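Local structure of CBS domain-containing protein (Thermoplasma acidophilum DSM 1728, 1PVM) at residues 14-26 / 34-48. The protein is of unknown function but pairs two CBS domains, modules that in relatives often bind adenine nucleotides, with a zinc-ribbon-like domain that binds metal ions such as iron. Sequence-based numbering, arbitrary orientation.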
# COMPACT_ATOMS: atom_id res chain seq x y z
N ILE B 14 21.65 2.66 -5.46
CA ILE B 14 20.72 1.86 -4.66
C ILE B 14 19.35 1.65 -5.29
O ILE B 14 18.52 0.91 -4.76
CB ILE B 14 20.52 2.49 -3.26
CG1 ILE B 14 19.75 3.81 -3.38
CG2 ILE B 14 21.87 2.73 -2.60
CD1 ILE B 14 19.53 4.52 -2.06
N MET B 15 19.12 2.30 -6.42
CA MET B 15 17.85 2.19 -7.12
C MET B 15 17.69 0.79 -7.71
O MET B 15 18.66 0.03 -7.81
CB MET B 15 17.78 3.21 -8.26
CG MET B 15 18.71 2.87 -9.41
SD MET B 15 18.75 4.11 -10.69
CE MET B 15 19.95 3.42 -11.82
N ASN B 16 16.47 0.45 -8.11
CA ASN B 16 16.19 -0.84 -8.72
C ASN B 16 16.22 -0.62 -10.23
O ASN B 16 15.30 -0.02 -10.80
CB ASN B 16 14.82 -1.34 -8.28
CG ASN B 16 14.49 -2.71 -8.84
OD1 ASN B 16 13.44 -3.28 -8.53
ND2 ASN B 16 15.39 -3.25 -9.65
N SER B 17 17.27 -1.11 -10.88
CA SER B 17 17.44 -0.97 -12.32
C SER B 17 16.63 -2.00 -13.10
O SER B 17 16.50 -1.90 -14.32
CB SER B 17 18.92 -1.11 -12.69
OG SER B 17 19.69 -0.09 -12.08
N ASN B 18 16.08 -2.97 -12.38
CA ASN B 18 15.30 -4.02 -13.01
C ASN B 18 13.80 -3.74 -12.89
O ASN B 18 13.00 -4.66 -12.74
CB ASN B 18 15.62 -5.36 -12.34
CG ASN B 18 15.14 -6.55 -13.15
OD1 ASN B 18 15.05 -7.67 -12.64
ND2 ASN B 18 14.85 -6.32 -14.43
N PHE B 19 13.43 -2.47 -12.97
CA PHE B 19 12.03 -2.07 -12.87
C PHE B 19 11.21 -2.56 -14.06
O PHE B 19 11.75 -2.84 -15.14
CB PHE B 19 11.94 -0.55 -12.77
CG PHE B 19 12.43 0.16 -14.00
CD1 PHE B 19 11.55 0.50 -15.03
CD2 PHE B 19 13.77 0.47 -14.15
CE1 PHE B 19 12.00 1.13 -16.18
CE2 PHE B 19 14.24 1.10 -15.29
CZ PHE B 19 13.35 1.44 -16.31
N LYS B 20 9.90 -2.65 -13.88
CA LYS B 20 9.02 -3.09 -14.94
C LYS B 20 8.18 -1.93 -15.46
O LYS B 20 7.83 -1.02 -14.71
CB LYS B 20 8.12 -4.23 -14.45
CG LYS B 20 8.89 -5.52 -14.21
CD LYS B 20 7.97 -6.67 -13.87
CE LYS B 20 8.73 -7.99 -13.84
NZ LYS B 20 9.89 -7.93 -12.90
N THR B 21 7.87 -1.98 -16.75
CA THR B 21 7.08 -0.94 -17.40
C THR B 21 5.83 -1.56 -18.00
O THR B 21 5.87 -2.68 -18.51
CB THR B 21 7.88 -0.26 -18.53
OG1 THR B 21 9.13 0.23 -18.02
CG2 THR B 21 7.10 0.91 -19.10
N VAL B 22 4.72 -0.83 -17.92
CA VAL B 22 3.45 -1.29 -18.45
C VAL B 22 2.81 -0.17 -19.28
O VAL B 22 3.05 1.01 -19.03
CB VAL B 22 2.47 -1.69 -17.33
CG1 VAL B 22 2.92 -2.98 -16.68
CG2 VAL B 22 2.38 -0.59 -16.29
N ASN B 23 2.00 -0.56 -20.26
CA ASN B 23 1.33 0.40 -21.12
C ASN B 23 0.21 1.12 -20.35
O ASN B 23 -0.44 0.53 -19.49
CB ASN B 23 0.77 -0.33 -22.34
CG ASN B 23 0.04 0.59 -23.28
OD1 ASN B 23 -1.17 0.75 -23.19
ND2 ASN B 23 0.78 1.22 -24.18
N TRP B 24 -0.01 2.39 -20.68
CA TRP B 24 -1.01 3.19 -19.98
C TRP B 24 -2.47 2.78 -20.13
O TRP B 24 -3.33 3.28 -19.41
CB TRP B 24 -0.83 4.68 -20.34
CG TRP B 24 -1.16 5.08 -21.76
CD1 TRP B 24 -1.35 4.26 -22.84
CD2 TRP B 24 -1.31 6.42 -22.24
NE1 TRP B 24 -1.61 5.01 -23.97
CE2 TRP B 24 -1.59 6.34 -23.63
CE3 TRP B 24 -1.23 7.69 -21.64
CZ2 TRP B 24 -1.79 7.47 -24.42
CZ3 TRP B 24 -1.43 8.82 -22.43
CH2 TRP B 24 -1.71 8.70 -23.80
N ASN B 25 -2.76 1.86 -21.04
CA ASN B 25 -4.13 1.39 -21.22
C ASN B 25 -4.33 0.03 -20.55
O ASN B 25 -5.41 -0.56 -20.62
CB ASN B 25 -4.49 1.33 -22.70
CG ASN B 25 -4.77 2.69 -23.29
OD1 ASN B 25 -4.43 2.98 -24.44
ND2 ASN B 25 -5.41 3.55 -22.50
N THR B 26 -3.28 -0.46 -19.90
CA THR B 26 -3.35 -1.72 -19.18
C THR B 26 -4.41 -1.48 -18.10
O THR B 26 -4.46 -0.40 -17.52
CB THR B 26 -1.99 -2.04 -18.51
OG1 THR B 26 -0.96 -2.10 -19.50
CG2 THR B 26 -2.05 -3.37 -17.77
N ILE B 34 0.66 -8.15 -12.18
CA ILE B 34 2.10 -8.03 -12.31
C ILE B 34 2.72 -7.68 -10.96
O ILE B 34 3.76 -8.22 -10.58
CB ILE B 34 2.47 -6.95 -13.35
CG1 ILE B 34 1.98 -7.39 -14.74
CG2 ILE B 34 3.98 -6.71 -13.37
CD1 ILE B 34 2.21 -6.35 -15.82
N MET B 35 2.08 -6.77 -10.23
CA MET B 35 2.59 -6.38 -8.92
C MET B 35 2.59 -7.55 -7.94
O MET B 35 3.59 -7.80 -7.27
CB MET B 35 1.74 -5.25 -8.33
CG MET B 35 1.78 -3.93 -9.07
SD MET B 35 0.87 -2.66 -8.14
CE MET B 35 1.73 -1.19 -8.63
N ASN B 36 1.47 -8.28 -7.86
CA ASN B 36 1.37 -9.41 -6.94
C ASN B 36 2.33 -10.54 -7.28
O ASN B 36 2.94 -11.13 -6.40
CB ASN B 36 -0.07 -9.95 -6.89
CG ASN B 36 -1.03 -8.98 -6.20
OD1 ASN B 36 -0.61 -8.16 -5.38
ND2 ASN B 36 -2.31 -9.09 -6.52
N GLU B 37 2.45 -10.84 -8.56
CA GLU B 37 3.32 -11.91 -9.01
C GLU B 37 4.79 -11.65 -8.68
O GLU B 37 5.49 -12.53 -8.18
CB GLU B 37 3.17 -12.07 -10.52
CG GLU B 37 3.91 -13.24 -11.11
CD GLU B 37 3.81 -13.24 -12.62
OE1 GLU B 37 2.72 -12.90 -13.13
OE2 GLU B 37 4.81 -13.58 -13.29
N ASN B 38 5.24 -10.43 -8.95
CA ASN B 38 6.63 -10.05 -8.72
C ASN B 38 6.92 -9.43 -7.35
O ASN B 38 8.08 -9.13 -7.05
CB ASN B 38 7.10 -9.07 -9.80
CG ASN B 38 6.95 -9.63 -11.21
OD1 ASN B 38 5.91 -9.46 -11.86
ND2 ASN B 38 7.98 -10.32 -11.68
N HIS B 39 5.89 -9.24 -6.53
CA HIS B 39 6.09 -8.60 -5.23
C HIS B 39 6.78 -7.26 -5.50
O HIS B 39 7.75 -6.89 -4.85
CB HIS B 39 6.96 -9.47 -4.32
CG HIS B 39 6.27 -10.71 -3.84
ND1 HIS B 39 5.23 -10.67 -2.94
CD2 HIS B 39 6.45 -12.01 -4.16
CE1 HIS B 39 4.79 -11.90 -2.72
NE2 HIS B 39 5.52 -12.73 -3.45
N LEU B 40 6.24 -6.56 -6.49
CA LEU B 40 6.74 -5.27 -6.96
C LEU B 40 5.56 -4.31 -6.91
O LEU B 40 4.59 -4.48 -7.65
CB LEU B 40 7.24 -5.43 -8.40
CG LEU B 40 7.78 -4.23 -9.17
CD1 LEU B 40 9.03 -3.71 -8.48
CD2 LEU B 40 8.10 -4.66 -10.60
N TYR B 41 5.64 -3.29 -6.06
CA TYR B 41 4.51 -2.38 -5.90
C TYR B 41 4.67 -0.99 -6.49
O TYR B 41 4.10 -0.01 -6.01
CB TYR B 41 4.14 -2.34 -4.42
CG TYR B 41 3.83 -3.74 -3.93
CD1 TYR B 41 2.63 -4.36 -4.28
CD2 TYR B 41 4.78 -4.48 -3.22
CE1 TYR B 41 2.38 -5.69 -3.93
CE2 TYR B 41 4.54 -5.81 -2.87
CZ TYR B 41 3.34 -6.40 -3.23
OH TYR B 41 3.11 -7.71 -2.90
N GLY B 42 5.41 -0.94 -7.59
CA GLY B 42 5.64 0.30 -8.29
C GLY B 42 5.99 -0.04 -9.72
O GLY B 42 6.97 -0.74 -9.96
N LEU B 43 5.18 0.43 -10.67
CA LEU B 43 5.44 0.15 -12.08
C LEU B 43 5.54 1.45 -12.86
O LEU B 43 4.81 2.41 -12.58
CB LEU B 43 4.31 -0.69 -12.69
CG LEU B 43 3.87 -2.00 -12.02
CD1 LEU B 43 2.65 -2.56 -12.74
CD2 LEU B 43 5.01 -3.00 -12.03
N VAL B 44 6.46 1.50 -13.81
CA VAL B 44 6.60 2.68 -14.65
C VAL B 44 5.57 2.51 -15.76
O VAL B 44 5.38 1.40 -16.28
CB VAL B 44 8.02 2.77 -15.26
CG1 VAL B 44 8.09 3.91 -16.28
CG2 VAL B 44 9.05 2.98 -14.16
N VAL B 45 4.89 3.59 -16.11
CA VAL B 45 3.87 3.53 -17.15
C VAL B 45 4.28 4.33 -18.38
O VAL B 45 4.72 5.47 -18.27
CB VAL B 45 2.52 4.07 -16.65
CG1 VAL B 45 1.45 3.79 -17.69
CG2 VAL B 45 2.16 3.45 -15.31
N LYS B 46 4.14 3.71 -19.56
CA LYS B 46 4.48 4.36 -20.82
C LYS B 46 3.25 4.49 -21.70
O LYS B 46 2.33 3.67 -21.61
CB LYS B 46 5.52 3.54 -21.58
CG LYS B 46 6.94 3.63 -21.06
CD LYS B 46 7.87 2.83 -21.96
CE LYS B 46 9.32 2.97 -21.54
NZ LYS B 46 9.81 4.37 -21.69
N ASP B 47 3.21 5.52 -22.55
CA ASP B 47 2.09 5.67 -23.46
C ASP B 47 2.39 4.79 -24.68
O ASP B 47 3.27 3.94 -24.62
CB ASP B 47 1.86 7.13 -23.88
CG ASP B 47 3.07 7.77 -24.56
OD1 ASP B 47 3.95 7.04 -25.05
OD2 ASP B 47 3.11 9.03 -24.61
N ASP B 48 1.66 5.00 -25.77
CA ASP B 48 1.85 4.18 -26.97
C ASP B 48 3.04 4.55 -27.84
O ASP B 48 3.33 3.87 -28.83
CB ASP B 48 0.56 4.20 -27.78
CG ASP B 48 -0.62 3.67 -26.99
OD1 ASP B 48 -0.47 2.59 -26.38
OD2 ASP B 48 -1.68 4.32 -26.97
O HOH W 1 9.04 -1.72 -11.48
O HOH W 2 3.61 1.03 -23.98
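Trp24 and Asp48 meet just past the paired strands 21-23 and 42-46, the parallel strands of a right-handed beta-alpha-beta unit in the first CBS domain. Backbone bonds run from Val44 N to Lys20 O, Val22 N to Val44 O, Lys46 N to Val22 O and Trp24 N to Lys46 O. Trp24 CB lies 3.6 Å from both Val45 CG1 and Lys46 O; CG, turned between the backbone N and the carbonyl carbon (chi1 68°), lies 3.7 Å from Asp47 CA. At the pyrrole edge of the indole NE1 donates in the ring plane to Asp48 OD2 (3.1 Å, 162° at the hydrogen), reaching it from above the carboxylate plane. The six-membered ring takes Asp47 CB over one face, a CH-pi contact 3.5 Å from its centroid, with CZ2, CZ3 and CH2 within 4.0 Å of that carbon. Asp48 OD1 receives Asn23 ND2 at 2.9 Å, while Asn23 OD1 accepts from Asn25 N in an Asx turn. A leucine in place of Trp24 would probably leave Asp48 OD2 without its indole donor and uncover Asp47 CB. On the face carrying Val22 and Val45, Val22 CG1 packs on Ile34 CD1 at 3.5 Å, joining strand to helix. Asp47 bonds to Asn49 and Asn51, and Arg78 makes a cation-pi contact with Trp24. Each Asp48 oxygen thus takes one neutral N-H donor, which would probably stabilise the carboxylate's negative charge.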